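Local coordinates for hydrogenase expression protein (Thiobacillus denitrificans, PDB 3SB1), which is of unknown biochemical function but, as a HupH/HyaF family member, probably takes part in the expression or maturation of hydrogenase, at residues A[56-60]-A[131-135]. Numbering follows the deposited sequence.
Sequences HLHHL and EVAFV
Leu60 and Val132 do most of the packing where helix 48-63 meets a five-stranded antiparallel sheet, at the point where strand 125-132 ends and its loop begins beside the helix. The tight part is apolar. Val132 points its isopropyl group at the helix: CG1, anti to the backbone N (chi1 173°), sits 3.7 Å from Leu57 CD2 and also touches the carbonyl oxygen of His56. Within the helix, that oxygen accepts the Leu60 N-H. The Leu57 and Val132 side chains meet at about a right angle, and Leu57 goes on to touch Val113 of the neighbouring strand. CG2, the other branch of Val132, lies 3.8 Å from His56 CB.

The looser margin is the imidazole of His56. This residue lends the contact little more than its CB; the ring is partly exposed, and its NE2 is hydrogen-bonded to Glu52 one turn earlier in the helix. Phe134 is partly exposed too, but one face of its ring is closely packed against Leu60. Phe134 also packs on Arg143 of the second subunit, and its backbone hydrogen-bonds to that subunit. Ala133 turns its methyl away from the helix, yet its backbone takes part, with CA 3.6 Å from Leu60 CD2, while its carbonyl oxygen accepts a hydrogen bond from Trp114 NE1.

Leu60 bridges the strand end and the ring. With CG anti to its own N (chi1 178°), the side chain extends toward the loop. Leu60 CG lies over the Phe134 face near CE2 and CZ, and Leu60 CD1 is by the rim, 3.6 Å from Phe134 CE2. Leu60 CD2 sits over the ring centre, making a CH-pi contact 4.0 Å from the Phe134 centroid and only 10° off the normal.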
loop_
_atom_site.group_PDB
_atom_site.type_symbol
_atom_site.label_atom_id
_atom_site.label_comp_id
_atom_site.label_asym_id
_atom_site.label_seq_id
_atom_site.Cartn_x
_atom_site.Cartn_y
_atom_site.Cartn_z
ATOM N N HIS A 56 2.883 20.442 5.942
ATOM C CA HIS A 56 1.926 19.322 6.061
ATOM C C HIS A 56 2.493 18.170 6.896
ATOM O O HIS A 56 1.768 17.495 7.657
ATOM C CB HIS A 56 1.450 18.858 4.694
ATOM C CG HIS A 56 0.624 19.860 3.996
ATOM N ND1 HIS A 56 -0.253 20.674 4.678
ATOM C CD2 HIS A 56 0.481 20.160 2.690
ATOM C CE1 HIS A 56 -0.903 21.434 3.815
ATOM N NE2 HIS A 56 -0.466 21.153 2.605
ATOM N N LEU A 57 3.794 17.872 6.738
ATOM C CA LEU A 57 4.444 16.862 7.544
ATOM C C LEU A 57 4.408 17.193 9.037
ATOM O O LEU A 57 4.097 16.312 9.855
ATOM C CB LEU A 57 5.864 16.611 7.073
ATOM C CG LEU A 57 6.060 15.808 5.801
ATOM C CD1 LEU A 57 7.485 16.003 5.241
ATOM C CD2 LEU A 57 5.731 14.290 6.047
ATOM N N HIS A 58 4.689 18.451 9.379
ATOM C CA HIS A 58 4.612 18.888 10.754
ATOM C C HIS A 58 3.161 18.665 11.280
ATOM O O HIS A 58 2.977 18.165 12.368
ATOM C CB HIS A 58 4.990 20.342 10.844
ATOM C CG HIS A 58 5.042 20.860 12.243
ATOM N ND1 HIS A 58 4.019 21.599 12.800
ATOM C CD2 HIS A 58 5.994 20.748 13.193
ATOM C CE1 HIS A 58 4.356 21.941 14.033
ATOM N NE2 HIS A 58 5.546 21.434 14.297
ATOM N N HIS A 59 2.171 19.024 10.458
ATOM C CA HIS A 59 0.758 18.918 10.822
ATOM C C HIS A 59 0.370 17.461 11.071
ATOM O O HIS A 59 -0.334 17.136 12.030
ATOM C CB HIS A 59 -0.122 19.523 9.724
ATOM C CG HIS A 59 -1.570 19.572 10.075
ATOM N ND1 HIS A 59 -2.058 20.463 10.995
ATOM C CD2 HIS A 59 -2.627 18.840 9.657
ATOM C CE1 HIS A 59 -3.365 20.300 11.119
ATOM N NE2 HIS A 59 -3.737 19.338 10.301
ATOM N N LEU A 60 0.831 16.575 10.194
ATOM C CA LEU A 60 0.530 15.163 10.304
ATOM C C LEU A 60 1.110 14.638 11.621
ATOM O O LEU A 60 0.437 13.913 12.351
ATOM C CB LEU A 60 1.159 14.423 9.136
ATOM C CG LEU A 60 0.971 12.920 9.152
ATOM C CD1 LEU A 60 -0.463 12.501 9.050
ATOM C CD2 LEU A 60 1.817 12.244 8.037
ATOM N N GLU A 131 -0.179 13.384 -1.258
ATOM C CA GLU A 131 -0.904 13.060 -0.015
ATOM C C GLU A 131 0.141 12.918 1.068
ATOM O O GLU A 131 1.113 12.193 0.878
ATOM C CB GLU A 131 -1.758 11.815 -0.182
ATOM C CG GLU A 131 -2.681 11.529 0.980
ATOM C CD GLU A 131 -3.652 10.340 0.680
ATOM O OE1 GLU A 131 -3.542 9.675 -0.364
ATOM O OE2 GLU A 131 -4.551 10.111 1.492
ATOM N N VAL A 132 0.025 13.743 2.135
ATOM C CA VAL A 132 0.920 13.687 3.265
ATOM C C VAL A 132 0.132 12.886 4.317
ATOM O O VAL A 132 -0.876 13.326 4.851
ATOM C CB VAL A 132 1.382 15.026 3.701
ATOM C CG1 VAL A 132 2.193 14.910 5.030
ATOM C CG2 VAL A 132 2.147 15.769 2.564
ATOM N N ALA A 133 0.603 11.681 4.579
ATOM C CA ALA A 133 -0.107 10.685 5.378
ATOM C C ALA A 133 0.785 9.525 5.720
ATOM O O ALA A 133 1.794 9.272 5.035
ATOM C CB ALA A 133 -1.315 10.169 4.518
ATOM N N PHE A 134 0.405 8.764 6.758
ATOM C CA PHE A 134 1.118 7.564 7.093
ATOM C C PHE A 134 0.883 6.440 6.036
ATOM O O PHE A 134 1.777 5.635 5.755
ATOM C CB PHE A 134 0.845 7.098 8.532
ATOM C CG PHE A 134 1.165 8.139 9.549
ATOM C CD1 PHE A 134 2.495 8.476 9.805
ATOM C CD2 PHE A 134 0.169 8.832 10.247
ATOM C CE1 PHE A 134 2.831 9.470 10.730
ATOM C CE2 PHE A 134 0.520 9.812 11.183
ATOM C CZ PHE A 134 1.825 10.134 11.421
ATOM N N VAL A 135 -0.279 6.467 5.411
ATOM C CA VAL A 135 -0.586 5.564 4.293
ATOM C C VAL A 135 -1.744 6.247 3.553
ATOM O O VAL A 135 -2.602 6.863 4.183
ATOM C CB VAL A 135 -0.912 4.132 4.710
ATOM C CG1 VAL A 135 -2.163 4.109 5.555
ATOM C CG2 VAL A 135 -1.057 3.250 3.465
#